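Sphingomyelinase-c (Listeria ivanovii, PDB 1ZWX) belongs to the endonuclease/exonuclease/phosphatase family of bacterial and other proteins, whose DNase I-like fold packs two beta sheets face to face. Local coordinates at residues Ile184-Ile189 / Asn254-Pro259; His117-Gly122 / Lys131-Val136; Asn47-Leu52 / Tyr145-Thr150; Ala218-Gln223 / Pro244-Tyr249. All blocks are in the same frame, centred on the assembly; numbering follows the deposited sequence. Where two conformers were deposited one is given.

Contact 1. Residues Ile184-Ile189 / Asn254-Pro259; sequences IPKDEI and NGHARP
A type I beta turn from Pro-185 to Glu-188 reverses the chain ahead of strand 189-193, and the loop 254-259 runs close past it, with the CA atoms of Lys-186 and His-256 4.3 Å apart. His-256 reaches from 254-259 to the turn and carries most of the contact. Its CG stands anti to the carbonyl carbon, and from there NE2 donates to Ile-184 O at 2.9 Å. The bond is bent (131° at the hydrogen): the oxygen lies near the ring plane, but the donor sits above the carbonyl plane. Over one imidazole face comes Lys-186, whose chain bends at chi2 (-60°) so that CD lies 3.9 Å from the ring centroid of His-256 in a CH-pi contact. The long aliphatic stem of lysine suits this place, covering the ring while NZ goes on past its rim. Ala-257 N donates to Glu-188 O at 3.2 Å and 159°, again from above the carbonyl plane; the small methyl of Ala-257 lets the backbones meet here. Farther on, Ile-189 CD1 rests on Pro-259 CD at 3.7 Å, apolar against apolar. His-256 ND1 is hydrogen-bonded to Glu-253 OE1 while NE2 donates to a carbonyl, so both ring nitrogens face acceptors, which is consistent with a protonated ring, although the nearby ammonium of Lys-186 would disfavour that charge.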
loop_
_atom_site.group_PDB
_atom_site.type_symbol
_atom_site.label_atom_id
_atom_site.label_comp_id
_atom_site.label_asym_id
_atom_site.label_seq_id
_atom_site.Cartn_x
_atom_site.Cartn_y
_atom_site.Cartn_z
ATOM N N ILE A 184 -4.174 -6.152 -21.216
ATOM C CA ILE A 184 -5.317 -6.670 -20.504
ATOM C C ILE A 184 -6.580 -6.219 -21.244
ATOM O O ILE A 184 -6.709 -5.027 -21.566
ATOM C CB ILE A 184 -5.323 -6.171 -19.049
ATOM C CG1 ILE A 184 -4.046 -6.628 -18.328
ATOM C CG2 ILE A 184 -6.604 -6.573 -18.339
ATOM C CD1 ILE A 184 -3.756 -5.871 -17.022
ATOM N N PRO A 185 -7.498 -7.174 -21.546
ATOM C CA PRO A 185 -8.758 -6.829 -22.216
ATOM C C PRO A 185 -9.486 -5.697 -21.538
ATOM O O PRO A 185 -9.557 -5.644 -20.313
ATOM C CB PRO A 185 -9.578 -8.130 -22.120
ATOM C CG PRO A 185 -8.551 -9.210 -22.133
ATOM C CD PRO A 185 -7.392 -8.636 -21.312
ATOM N N LYS A 186 -10.047 -4.789 -22.341
ATOM C CA LYS A 186 -10.675 -3.588 -21.818
ATOM C C LYS A 186 -11.923 -3.869 -21.021
ATOM O O LYS A 186 -12.339 -3.034 -20.223
ATOM C CB LYS A 186 -10.971 -2.597 -22.965
ATOM C CG LYS A 186 -9.738 -2.323 -23.826
ATOM C CD LYS A 186 -8.614 -1.725 -22.984
ATOM C CE LYS A 186 -7.617 -0.938 -23.819
ATOM N NZ LYS A 186 -6.856 0.012 -22.970
ATOM N N ASP A 187 -12.550 -5.028 -21.250
ATOM C CA ASP A 187 -13.738 -5.367 -20.486
ATOM C C ASP A 187 -13.373 -5.977 -19.119
ATOM O O ASP A 187 -14.248 -6.370 -18.379
ATOM C CB ASP A 187 -14.714 -6.282 -21.258
ATOM C CG ASP A 187 -14.057 -7.547 -21.770
ATOM O OD1 ASP A 187 -12.983 -7.949 -21.271
ATOM O OD2 ASP A 187 -14.637 -8.193 -22.674
ATOM N N GLU A 188 -12.084 -5.978 -18.777
ATOM C CA GLU A 188 -11.652 -6.402 -17.431
ATOM C C GLU A 188 -11.145 -5.230 -16.569
ATOM O O GLU A 188 -10.506 -4.314 -17.091
ATOM C CB GLU A 188 -10.596 -7.491 -17.570
ATOM C CG GLU A 188 -11.166 -8.740 -18.206
ATOM C CD GLU A 188 -10.154 -9.840 -18.439
ATOM O OE1 GLU A 188 -10.504 -10.735 -19.227
ATOM O OE2 GLU A 188 -9.032 -9.872 -17.860
ATOM N N ILE A 189 -11.425 -5.272 -15.268
ATOM C CA ILE A 189 -11.114 -4.154 -14.381
ATOM C C ILE A 189 -9.673 -4.238 -13.837
ATOM O O ILE A 189 -9.168 -5.323 -13.545
ATOM C CB ILE A 189 -12.136 -4.045 -13.242
ATOM C CG1 ILE A 189 -11.962 -2.730 -12.449
ATOM C CG2 ILE A 189 -12.088 -5.331 -12.333
ATOM C CD1 ILE A 189 -13.169 -2.268 -11.608
ATOM N N ASN A 254 -8.646 3.907 -15.959
ATOM C CA ASN A 254 -9.704 4.471 -16.825
ATOM C C ASN A 254 -9.878 3.800 -18.176
ATOM O O ASN A 254 -10.945 3.912 -18.780
ATOM C CB ASN A 254 -9.553 6.002 -17.016
ATOM C CG ASN A 254 -10.054 6.806 -15.808
ATOM O OD1 ASN A 254 -10.853 6.341 -14.995
ATOM N ND2 ASN A 254 -9.567 8.039 -15.688
ATOM N N GLY A 255 -8.858 3.134 -18.679
ATOM C CA GLY A 255 -8.988 2.516 -19.993
ATOM C C GLY A 255 -9.663 1.138 -19.965
ATOM O O GLY A 255 -9.862 0.515 -21.002
ATOM N N HIS A 256 -10.007 0.667 -18.773
ATOM C CA HIS A 256 -10.533 -0.683 -18.593
ATOM C C HIS A 256 -11.856 -0.631 -17.865
ATOM O O HIS A 256 -12.382 0.459 -17.605
ATOM C CB HIS A 256 -9.501 -1.545 -17.869
ATOM C CG HIS A 256 -8.299 -1.820 -18.696
ATOM N ND1 HIS A 256 -7.367 -0.851 -18.988
ATOM C CD2 HIS A 256 -7.891 -2.938 -19.333
ATOM C CE1 HIS A 256 -6.418 -1.368 -19.745
ATOM N NE2 HIS A 256 -6.710 -2.636 -19.965
ATOM N N ALA A 257 -12.421 -1.792 -17.531
ATOM C CA ALA A 257 -13.788 -1.826 -17.021
ATOM C C ALA A 257 -13.955 -1.067 -15.728
ATOM O O ALA A 257 -13.058 -1.069 -14.875
ATOM C CB ALA A 257 -14.264 -3.273 -16.835
ATOM N N ARG A 258 -15.123 -0.444 -15.570
ATOM C CA ARG A 258 -15.402 0.408 -14.423
ATOM C C ARG A 258 -16.727 0.074 -13.781
ATOM O O ARG A 258 -17.656 -0.319 -14.469
ATOM C CB ARG A 258 -15.360 1.898 -14.834
ATOM C CG ARG A 258 -13.904 2.379 -15.175
ATOM C CD ARG A 258 -13.769 3.867 -15.470
ATOM N NE ARG A 258 -13.442 4.150 -16.860
ATOM C CZ ARG A 258 -13.331 5.375 -17.364
ATOM N NH1 ARG A 258 -13.520 6.430 -16.586
ATOM N NH2 ARG A 258 -13.022 5.548 -18.640
ATOM N N PRO A 259 -16.824 0.212 -12.449
ATOM C CA PRO A 259 -18.119 0.169 -11.766
ATOM C C PRO A 259 -18.938 1.443 -11.987
ATOM O O PRO A 259 -18.407 2.430 -12.506
ATOM C CB PRO A 259 -17.733 0.101 -10.288
ATOM C CG PRO A 259 -16.374 0.753 -10.221
ATOM C CD PRO A 259 -15.696 0.379 -11.505
HETATM O O HOH W 1 -3.427 -3.401 -20.851
#

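Contact 2. Residues His117-Gly122 / Lys131-Val136; sequences HIFQRG and KGFAYV
His-117 has CG anti to its backbone N (chi1 -178°), and Phe-133 holds its CG in the crowded position between N and carbonyl carbon (chi1 56°); together these torsions lay the two side chains alongside each other. The ring planes are almost parallel but offset so strongly that little of one lies over the other, and the closer meeting is a CH-pi contact, with His-117 CB 3.6 Å from the centroid of the Phe-133 ring. Phe-119, with CG anti to its carbonyl carbon (chi1 -68°), lays one ring face over Gly-132 CA, 3.6 Å from the Phe-119 centroid. Its CE1 reaches the edge of the Phe-133 ring, 3.5 Å from CD1, completing an aromatic cluster. Glycine suits position 132 because a CB would run into His-117 O and Ile-118 CA, where the non-hydrogen-bonded antiparallel pair brings the CA atoms of Ile-118 and Gly-132 to 4.0 Å. The hydrogen-bonded pair joins His-117 N to Phe-133 O (2.9 Å) and Phe-133 N to His-117 O (2.8 Å). Phe-119 N takes a lone pair of Lys-131 O at 2.9 Å, and a water bridges that oxygen to Phe-119 O. Helix 161-182 lies across the cluster, with Phe-178 edge-to-face on Phe-133 and Glu-174 hydrogen-bonded to His-117 NE2, while Glu-90 of strand 88-90 holds ND1 and Thr-150 of strand 143-151 touches Phe-119 and Phe-133.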
loop_
_atom_site.group_PDB
_atom_site.type_symbol
_atom_site.label_atom_id
_atom_site.label_comp_id
_atom_site.label_asym_id
_atom_site.label_seq_id
_atom_site.Cartn_x
_atom_site.Cartn_y
_atom_site.Cartn_z
ATOM N N HIS A 117 7.617 -5.924 -10.106
ATOM C CA HIS A 117 8.372 -4.987 -10.903
ATOM C C HIS A 117 9.022 -4.003 -9.966
ATOM O O HIS A 117 8.335 -3.267 -9.252
ATOM C CB HIS A 117 7.468 -4.230 -11.884
ATOM C CG HIS A 117 8.227 -3.279 -12.759
ATOM N ND1 HIS A 117 8.449 -3.510 -14.099
ATOM C CD2 HIS A 117 8.852 -2.109 -12.469
ATOM C CE1 HIS A 117 9.153 -2.510 -14.604
ATOM N NE2 HIS A 117 9.431 -1.660 -13.629
ATOM N N ILE A 118 10.340 -4.008 -9.966
ATOM C CA ILE A 118 11.119 -3.179 -9.062
ATOM C C ILE A 118 11.444 -1.870 -9.789
ATOM O O ILE A 118 11.974 -1.898 -10.900
ATOM C CB ILE A 118 12.431 -3.901 -8.646
ATOM C CG1 ILE A 118 12.122 -5.299 -8.027
ATOM C CG2 ILE A 118 13.250 -3.054 -7.680
ATOM C CD1 ILE A 118 11.021 -5.256 -6.946
ATOM N N PHE A 119 11.151 -0.744 -9.145
ATOM C CA PHE A 119 11.361 0.574 -9.773
ATOM C C PHE A 119 12.819 0.797 -10.146
ATOM O O PHE A 119 13.726 0.366 -9.437
ATOM C CB PHE A 119 10.901 1.684 -8.861
ATOM C CG PHE A 119 9.413 1.733 -8.647
ATOM C CD1 PHE A 119 8.506 1.551 -9.719
ATOM C CD2 PHE A 119 8.915 1.951 -7.392
ATOM C CE1 PHE A 119 7.135 1.599 -9.483
ATOM C CE2 PHE A 119 7.568 2.017 -7.164
ATOM C CZ PHE A 119 6.672 1.845 -8.232
ATOM N N GLN A 120 13.035 1.510 -11.249
ATOM C CA GLN A 120 14.361 1.713 -11.785
ATOM C C GLN A 120 14.949 3.032 -11.349
ATOM O O GLN A 120 16.128 3.305 -11.621
ATOM C CB GLN A 120 14.315 1.656 -13.323
ATOM C CG GLN A 120 14.056 0.236 -13.899
ATOM C CD GLN A 120 15.314 -0.616 -14.017
ATOM O OE1 GLN A 120 16.351 -0.318 -13.416
ATOM N NE2 GLN A 120 15.230 -1.687 -14.809
ATOM N N ARG A 121 14.140 3.882 -10.723
ATOM C CA ARG A 121 14.667 5.143 -10.208
ATOM C C ARG A 121 14.347 5.197 -8.729
ATOM O O ARG A 121 13.333 4.638 -8.287
ATOM C CB ARG A 121 14.093 6.379 -10.946
ATOM C CG ARG A 121 14.505 6.447 -12.447
ATOM C CD ARG A 121 16.024 6.695 -12.597
ATOM N N GLY A 122 15.217 5.834 -7.956
ATOM C CA GLY A 122 14.920 6.015 -6.529
ATOM C C GLY A 122 15.825 7.099 -5.993
ATOM O O GLY A 122 16.854 7.397 -6.609
ATOM N N LYS A 131 11.917 -0.789 -3.759
ATOM C CA LYS A 131 10.517 -0.390 -3.935
ATOM C C LYS A 131 10.075 -0.700 -5.375
ATOM O O LYS A 131 10.914 -0.819 -6.280
ATOM C CB LYS A 131 10.280 1.076 -3.590
ATOM C CG LYS A 131 10.376 1.465 -2.054
ATOM C CD LYS A 131 9.820 2.941 -1.960
ATOM C CE LYS A 131 9.246 3.294 -0.607
ATOM N NZ LYS A 131 9.057 4.769 -0.516
ATOM N N GLY A 132 8.768 -0.893 -5.559
ATOM C CA GLY A 132 8.262 -1.450 -6.830
ATOM C C GLY A 132 6.767 -1.635 -6.755
ATOM O O GLY A 132 6.092 -0.984 -5.964
ATOM N N PHE A 133 6.247 -2.546 -7.579
ATOM C CA PHE A 133 4.854 -2.909 -7.450
ATOM C C PHE A 133 4.680 -4.408 -7.696
ATOM O O PHE A 133 5.528 -5.034 -8.333
ATOM C CB PHE A 133 3.940 -2.076 -8.395
ATOM C CG PHE A 133 4.314 -2.152 -9.849
ATOM C CD1 PHE A 133 5.206 -1.225 -10.399
ATOM C CD2 PHE A 133 3.693 -3.084 -10.707
ATOM C CE1 PHE A 133 5.542 -1.275 -11.777
ATOM C CE2 PHE A 133 3.997 -3.122 -12.061
ATOM C CZ PHE A 133 4.941 -2.224 -12.597
ATOM N N ALA A 134 3.601 -4.946 -7.137
ATOM C CA ALA A 134 3.176 -6.338 -7.354
ATOM C C ALA A 134 1.915 -6.311 -8.213
ATOM O O ALA A 134 1.031 -5.481 -8.008
ATOM C CB ALA A 134 2.849 -7.010 -5.998
ATOM N N TYR A 135 1.836 -7.248 -9.157
ATOM C CA TYR A 135 0.648 -7.361 -9.995
ATOM C C TYR A 135 0.062 -8.741 -9.694
ATOM O O TYR A 135 0.801 -9.709 -9.666
ATOM C CB TYR A 135 1.063 -7.321 -11.468
ATOM C CG TYR A 135 -0.015 -7.834 -12.405
ATOM C CD1 TYR A 135 -1.118 -7.024 -12.743
ATOM C CD2 TYR A 135 0.036 -9.151 -12.910
ATOM C CE1 TYR A 135 -2.150 -7.515 -13.615
ATOM C CE2 TYR A 135 -0.981 -9.643 -13.750
ATOM C CZ TYR A 135 -2.049 -8.813 -14.107
ATOM O OH TYR A 135 -3.055 -9.290 -14.938
ATOM N N VAL A 136 -1.239 -8.791 -9.483
ATOM C CA VAL A 136 -1.945 -10.077 -9.479
ATOM C C VAL A 136 -3.149 -10.063 -10.426
ATOM O O VAL A 136 -3.819 -9.044 -10.568
ATOM C CB VAL A 136 -2.387 -10.531 -8.045
ATOM C CG1 VAL A 136 -1.201 -10.642 -7.109
ATOM C CG2 VAL A 136 -3.465 -9.650 -7.437
HETATM O O HOH W 2 13.500 0.340 -6.519
#

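Contact 3. Residues Asn47-Leu52 / Tyr145-Thr150; sequences NDVVIL and YHIIGT
Ile-147 points from its strand toward the facing sheet and meets both Val-49 and Ile-51, one with each branch. Its CG1 lies anti to the carbonyl carbon, and chi2, at 94° well off a staggered position, swings CD1 round to touch Val-49 CG2 at 3.9 Å, tip to tip. Ile-147 CG2 stands anti to the backbone N and is met obliquely by Ile-51 CD1 at 3.9 Å. Ile-51 is extended (chi2 172°), so its long arm reaches Ile-147 while its short arm, Ile-51 CG2, lies 3.8 Å from Gly-149 CA, two residues beyond Ile-147 on the same face of the strand. Having no side chain, Gly-149 accepts this methyl directly on its backbone, where a CB would clash with Ile-51 CG2, and beta-branched residues suit the rest of the interface because each offers methyls on two sides. The contact is wholly apolar and buried. The strand axes approach to 7.1 Å and run in nearly the same direction, 24° apart, the aligned face-to-face packing of a beta sandwich, here the core of the DNase I-like fold. In its sheet, strand 49-55 lies between 104-107 and 12-20; in the other, 143-151 lies between 132-140 and 189-193. On the far face of that second sheet, Ile-148 touches Phe-133, against which helix 161-182 packs.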
loop_
_atom_site.group_PDB
_atom_site.type_symbol
_atom_site.label_atom_id
_atom_site.label_comp_id
_atom_site.label_asym_id
_atom_site.label_seq_id
_atom_site.Cartn_x
_atom_site.Cartn_y
_atom_site.Cartn_z
ATOM N N ASN A 47 -12.678 -8.568 3.115
ATOM C CA ASN A 47 -12.170 -7.965 1.877
ATOM C C ASN A 47 -12.038 -9.031 0.821
ATOM O O ASN A 47 -11.796 -10.184 1.155
ATOM C CB ASN A 47 -10.780 -7.312 2.139
ATOM C CG ASN A 47 -10.870 -6.144 3.105
ATOM O OD1 ASN A 47 -10.447 -6.231 4.285
ATOM N ND2 ASN A 47 -11.463 -5.059 2.648
ATOM N N ASP A 48 -12.112 -8.659 -0.450
ATOM C CA ASP A 48 -11.707 -9.563 -1.501
ATOM C C ASP A 48 -10.199 -9.671 -1.588
ATOM O O ASP A 48 -9.648 -10.742 -1.824
ATOM C CB ASP A 48 -12.313 -9.104 -2.834
ATOM C CG ASP A 48 -13.830 -9.236 -2.830
ATOM O OD1 ASP A 48 -14.312 -10.385 -2.816
ATOM O OD2 ASP A 48 -14.521 -8.216 -2.748
ATOM N N VAL A 49 -9.530 -8.522 -1.415
ATOM C CA VAL A 49 -8.089 -8.397 -1.646
ATOM C C VAL A 49 -7.564 -7.385 -0.610
ATOM O O VAL A 49 -8.264 -6.413 -0.237
ATOM C CB VAL A 49 -7.769 -7.907 -3.119
ATOM C CG1 VAL A 49 -6.295 -7.524 -3.268
ATOM C CG2 VAL A 49 -8.118 -8.987 -4.164
ATOM N N VAL A 50 -6.357 -7.634 -0.107
ATOM C CA VAL A 50 -5.715 -6.680 0.818
ATOM C C VAL A 50 -4.347 -6.352 0.259
ATOM O O VAL A 50 -3.593 -7.248 -0.154
ATOM C CB VAL A 50 -5.532 -7.250 2.259
ATOM C CG1 VAL A 50 -4.619 -6.300 3.113
ATOM C CG2 VAL A 50 -6.878 -7.398 2.975
ATOM N N ILE A 51 -4.031 -5.055 0.218
ATOM C CA ILE A 51 -2.712 -4.593 -0.268
ATOM C C ILE A 51 -1.935 -4.130 0.948
ATOM O O ILE A 51 -2.452 -3.360 1.729
ATOM C CB ILE A 51 -2.850 -3.391 -1.246
ATOM C CG1 ILE A 51 -3.588 -3.832 -2.521
ATOM C CG2 ILE A 51 -1.429 -2.772 -1.548
ATOM C CD1 ILE A 51 -3.952 -2.625 -3.470
ATOM N N LEU A 52 -0.712 -4.640 1.123
ATOM C CA LEU A 52 0.121 -4.197 2.248
ATOM C C LEU A 52 1.308 -3.378 1.746
ATOM O O LEU A 52 1.839 -3.676 0.690
ATOM C CB LEU A 52 0.669 -5.411 2.991
ATOM C CG LEU A 52 -0.392 -6.361 3.535
ATOM C CD1 LEU A 52 0.333 -7.552 4.158
ATOM C CD2 LEU A 52 -1.276 -5.663 4.575
ATOM N N TYR A 145 -10.096 -10.160 -12.021
ATOM C CA TYR A 145 -9.848 -8.855 -11.397
ATOM C C TYR A 145 -8.345 -8.683 -11.363
ATOM O O TYR A 145 -7.618 -9.640 -11.089
ATOM C CB TYR A 145 -10.447 -8.729 -9.991
ATOM C CG TYR A 145 -11.949 -8.825 -9.938
ATOM C CD1 TYR A 145 -12.740 -7.699 -9.850
ATOM C CD2 TYR A 145 -12.583 -10.077 -9.969
ATOM C CE1 TYR A 145 -14.159 -7.800 -9.804
ATOM C CE2 TYR A 145 -13.969 -10.187 -9.926
ATOM C CZ TYR A 145 -14.749 -9.070 -9.836
ATOM O OH TYR A 145 -16.114 -9.229 -9.792
ATOM N N HIS A 146 -7.882 -7.486 -11.745
ATOM C CA HIS A 146 -6.445 -7.190 -11.848
ATOM C C HIS A 146 -6.124 -6.146 -10.775
ATOM O O HIS A 146 -6.846 -5.147 -10.624
ATOM C CB HIS A 146 -6.063 -6.694 -13.260
ATOM C CG HIS A 146 -6.468 -7.637 -14.361
ATOM N ND1 HIS A 146 -5.575 -8.494 -14.958
ATOM C CD2 HIS A 146 -7.670 -7.866 -14.953
ATOM C CE1 HIS A 146 -6.204 -9.208 -15.887
ATOM N NE2 HIS A 146 -7.468 -8.829 -15.916
ATOM N N ILE A 147 -5.076 -6.410 -9.986
ATOM C CA ILE A 147 -4.762 -5.524 -8.852
ATOM C C ILE A 147 -3.271 -5.257 -8.888
ATOM O O ILE A 147 -2.467 -6.195 -8.980
ATOM C CB ILE A 147 -5.127 -6.115 -7.461
ATOM C CG1 ILE A 147 -6.636 -6.340 -7.331
ATOM C CG2 ILE A 147 -4.653 -5.181 -6.332
ATOM C CD1 ILE A 147 -7.038 -7.808 -7.713
ATOM N N ILE A 148 -2.933 -3.964 -8.877
ATOM C CA ILE A 148 -1.548 -3.522 -8.745
ATOM C C ILE A 148 -1.445 -2.830 -7.389
ATOM O O ILE A 148 -2.208 -1.885 -7.096
ATOM C CB ILE A 148 -1.136 -2.614 -9.927
ATOM C CG1 ILE A 148 -1.025 -3.493 -11.181
ATOM C CG2 ILE A 148 0.187 -1.832 -9.596
ATOM C CD1 ILE A 148 -0.784 -2.741 -12.475
ATOM N N GLY A 149 -0.544 -3.353 -6.551
ATOM C CA GLY A 149 -0.277 -2.806 -5.210
ATOM C C GLY A 149 1.122 -2.184 -5.269
ATOM O O GLY A 149 2.038 -2.754 -5.855
ATOM N N THR A 150 1.282 -1.013 -4.680
ATOM C CA THR A 150 2.562 -0.263 -4.851
ATOM C C THR A 150 2.806 0.642 -3.676
ATOM O O THR A 150 1.895 0.932 -2.878
ATOM C CB THR A 150 2.602 0.571 -6.217
ATOM O OG1 THR A 150 3.959 0.963 -6.497
ATOM C CG2 THR A 150 1.729 1.796 -6.156
#

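Contact 4. Residues Ala218-Gln223 / Pro244-Tyr249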
loop_
_atom_site.group_PDB
_atom_site.type_symbol
_atom_site.label_atom_id
_atom_site.label_comp_id
_atom_site.label_asym_id
_atom_site.label_seq_id
_atom_site.Cartn_x
_atom_site.Cartn_y
_atom_site.Cartn_z
ATOM N N ALA A 218 -15.421 8.364 -6.395
ATOM C CA ALA A 218 -16.667 9.130 -6.317
ATOM C C ALA A 218 -16.878 9.800 -4.961
ATOM O O ALA A 218 -16.537 9.228 -3.906
ATOM C CB ALA A 218 -17.864 8.229 -6.651
ATOM N N ASN A 219 -17.470 10.999 -4.995
ATOM C CA ASN A 219 -17.737 11.795 -3.800
ATOM C C ASN A 219 -16.551 11.762 -2.838
ATOM O O ASN A 219 -16.695 11.411 -1.662
ATOM C CB ASN A 219 -19.017 11.322 -3.098
ATOM N N PHE A 220 -15.381 12.121 -3.362
ATOM C CA PHE A 220 -14.127 11.992 -2.624
ATOM C C PHE A 220 -14.018 13.013 -1.508
ATOM O O PHE A 220 -14.246 14.196 -1.733
ATOM C CB PHE A 220 -12.931 12.139 -3.564
ATOM C CG PHE A 220 -11.658 11.593 -2.991
ATOM C CD1 PHE A 220 -11.425 10.218 -2.979
ATOM C CD2 PHE A 220 -10.716 12.443 -2.411
ATOM C CE1 PHE A 220 -10.244 9.696 -2.435
ATOM C CE2 PHE A 220 -9.541 11.935 -1.844
ATOM C CZ PHE A 220 -9.306 10.559 -1.867
ATOM N N ASN A 221 -13.675 12.557 -0.308
ATOM C CA ASN A 221 -13.399 13.476 0.793
ATOM C C ASN A 221 -11.901 13.581 1.145
ATOM O O ASN A 221 -11.333 12.725 1.846
ATOM C CB ASN A 221 -14.234 13.124 2.019
ATOM C CG ASN A 221 -14.053 14.111 3.152
ATOM O OD1 ASN A 221 -14.420 13.830 4.288
ATOM N ND2 ASN A 221 -13.495 15.272 2.852
ATOM N N GLY A 222 -11.287 14.651 0.649
ATOM C CA GLY A 222 -9.869 14.914 0.854
ATOM C C GLY A 222 -9.541 15.596 2.168
ATOM O O GLY A 222 -8.374 15.669 2.537
ATOM N N GLN A 223 -10.563 16.103 2.867
ATOM C CA GLN A 223 -10.382 16.723 4.192
ATOM C C GLN A 223 -9.890 15.695 5.210
ATOM O O GLN A 223 -9.316 16.035 6.242
ATOM C CB GLN A 223 -11.664 17.417 4.660
ATOM N N PRO A 244 -0.728 17.218 8.375
ATOM C CA PRO A 244 -1.389 15.978 7.942
ATOM C C PRO A 244 -1.397 15.876 6.415
ATOM O O PRO A 244 -1.471 16.903 5.734
ATOM C CB PRO A 244 -2.809 16.135 8.486
ATOM C CG PRO A 244 -2.693 17.108 9.623
ATOM C CD PRO A 244 -1.636 18.067 9.178
ATOM N N GLU A 245 -1.288 14.661 5.879
ATOM C CA GLU A 245 -1.309 14.457 4.432
ATOM C C GLU A 245 -2.285 13.339 4.066
ATOM O O GLU A 245 -2.646 12.532 4.920
ATOM C CB GLU A 245 0.096 14.144 3.879
ATOM C CG GLU A 245 1.105 15.329 3.976
ATOM C CD GLU A 245 2.479 15.009 3.386
ATOM O OE1 GLU A 245 2.562 14.661 2.178
ATOM O OE2 GLU A 245 3.493 15.120 4.122
ATOM N N TYR A 246 -2.706 13.319 2.801
ATOM C CA TYR A 246 -3.583 12.276 2.255
ATOM C C TYR A 246 -2.805 11.591 1.134
ATOM O O TYR A 246 -2.589 12.178 0.077
ATOM C CB TYR A 246 -4.904 12.894 1.741
ATOM C CG TYR A 246 -5.991 11.860 1.516
ATOM C CD1 TYR A 246 -7.121 11.838 2.329
ATOM C CD2 TYR A 246 -5.872 10.897 0.522
ATOM C CE1 TYR A 246 -8.118 10.894 2.155
ATOM C CE2 TYR A 246 -6.830 9.935 0.348
ATOM C CZ TYR A 246 -7.972 9.949 1.157
ATOM O OH TYR A 246 -8.964 9.012 0.973
ATOM N N LEU A 247 -2.323 10.371 1.384
ATOM C CA LEU A 247 -1.269 9.768 0.566
ATOM C C LEU A 247 -1.595 8.363 0.043
ATOM O O LEU A 247 -0.868 7.821 -0.804
ATOM C CB LEU A 247 0.010 9.644 1.413
ATOM C CG LEU A 247 0.641 10.953 1.925
ATOM C CD1 LEU A 247 1.857 10.623 2.813
ATOM C CD2 LEU A 247 1.045 11.850 0.746
ATOM N N ASP A 248 -2.644 7.766 0.610
ATOM C CA ASP A 248 -2.989 6.347 0.341
ATOM C C ASP A 248 -4.330 6.281 -0.428
ATOM O O ASP A 248 -5.326 6.891 -0.045
ATOM C CB ASP A 248 -3.110 5.553 1.644
ATOM C CG ASP A 248 -1.827 5.563 2.479
ATOM O OD1 ASP A 248 -1.616 6.513 3.260
ATOM O OD2 ASP A 248 -1.069 4.584 2.377
ATOM N N TYR A 249 -4.312 5.531 -1.519
ATOM C CA TYR A 249 -5.423 5.505 -2.465
ATOM C C TYR A 249 -5.628 4.116 -3.041
ATOM O O TYR A 249 -4.669 3.332 -3.191
ATOM C CB TYR A 249 -5.082 6.375 -3.663
ATOM C CG TYR A 249 -4.743 7.836 -3.348
ATOM C CD1 TYR A 249 -3.418 8.244 -3.217
ATOM C CD2 TYR A 249 -5.762 8.791 -3.231
ATOM C CE1 TYR A 249 -3.098 9.604 -2.939
ATOM C CE2 TYR A 249 -5.464 10.153 -2.946
ATOM C CZ TYR A 249 -4.126 10.533 -2.815
ATOM O OH TYR A 249 -3.855 11.856 -2.575
HETATM O O HOH W 3 -11.425 9.756 1.771
#
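An offset edge-to-face aromatic pair joins the loop 218-223 to the chain leading into strand 248-252: Phe-220 turns its ring edge toward the face of Tyr-246, centroids 5.1 Å apart and planes at 66°. The two side chains reach toward each other tip to tip, since both have CG anti to the backbone N (chi1 -161° and -164°). Phe-220 CZ carries most of the contact, 3.4 Å from Tyr-246 CZ. Phe-220 CZ also lies 4.0 Å from Tyr-249 CE2, at the edge of that ring. Phenylalanine suits the spot, since its apolar CZ end meets both tyrosine rings. Tyrosine suits position 246 because its hydroxyl can accept a hydrogen bond from water: water 3 donates to Tyr-246 OH at 2.7 Å and to Asn-221 O at 3.0 Å, bridging the segments. Farther out, Tyr-200 meets Phe-220 with its ring, and strand 262-266 of the other sheet touches both members of the pair, Asn-264 against Phe-220 and Val-266 against Tyr-246. The main chain of Tyr-246 is held by a backbone hydrogen bond with Tyr-200 and by Tyr-246 N with Asn-199 OD1, and Tyr-249 is fixed at its far tip, where OH is hydrogen-bonded to Val-198 O.

In the fold
All four contacts reach the sheet containing strands 132-140, 143-151 and 248-252, or the loops at its ends. Contact 2 pairs neighbouring strands within it, and along the chain is nested inside contact 3, which packs the sheet on its partner; their centres are about 15 Å apart. Contact 1 follows in sequence, its centre about 16 Å from that of contact 3, and encloses contact 4 (centres about 24 Å apart, nearest atoms about 8 Å). His-146 ties three of them: its ND1 is hydrogen-bonded to Tyr-135 OH in contact 2 and its NE2 to Glu-188 OE2 in contact 1. Contact 4 lies at the start of strand 248-252 and contact 1 just after its end, tying loops to the fold at opposite ends of this edge strand.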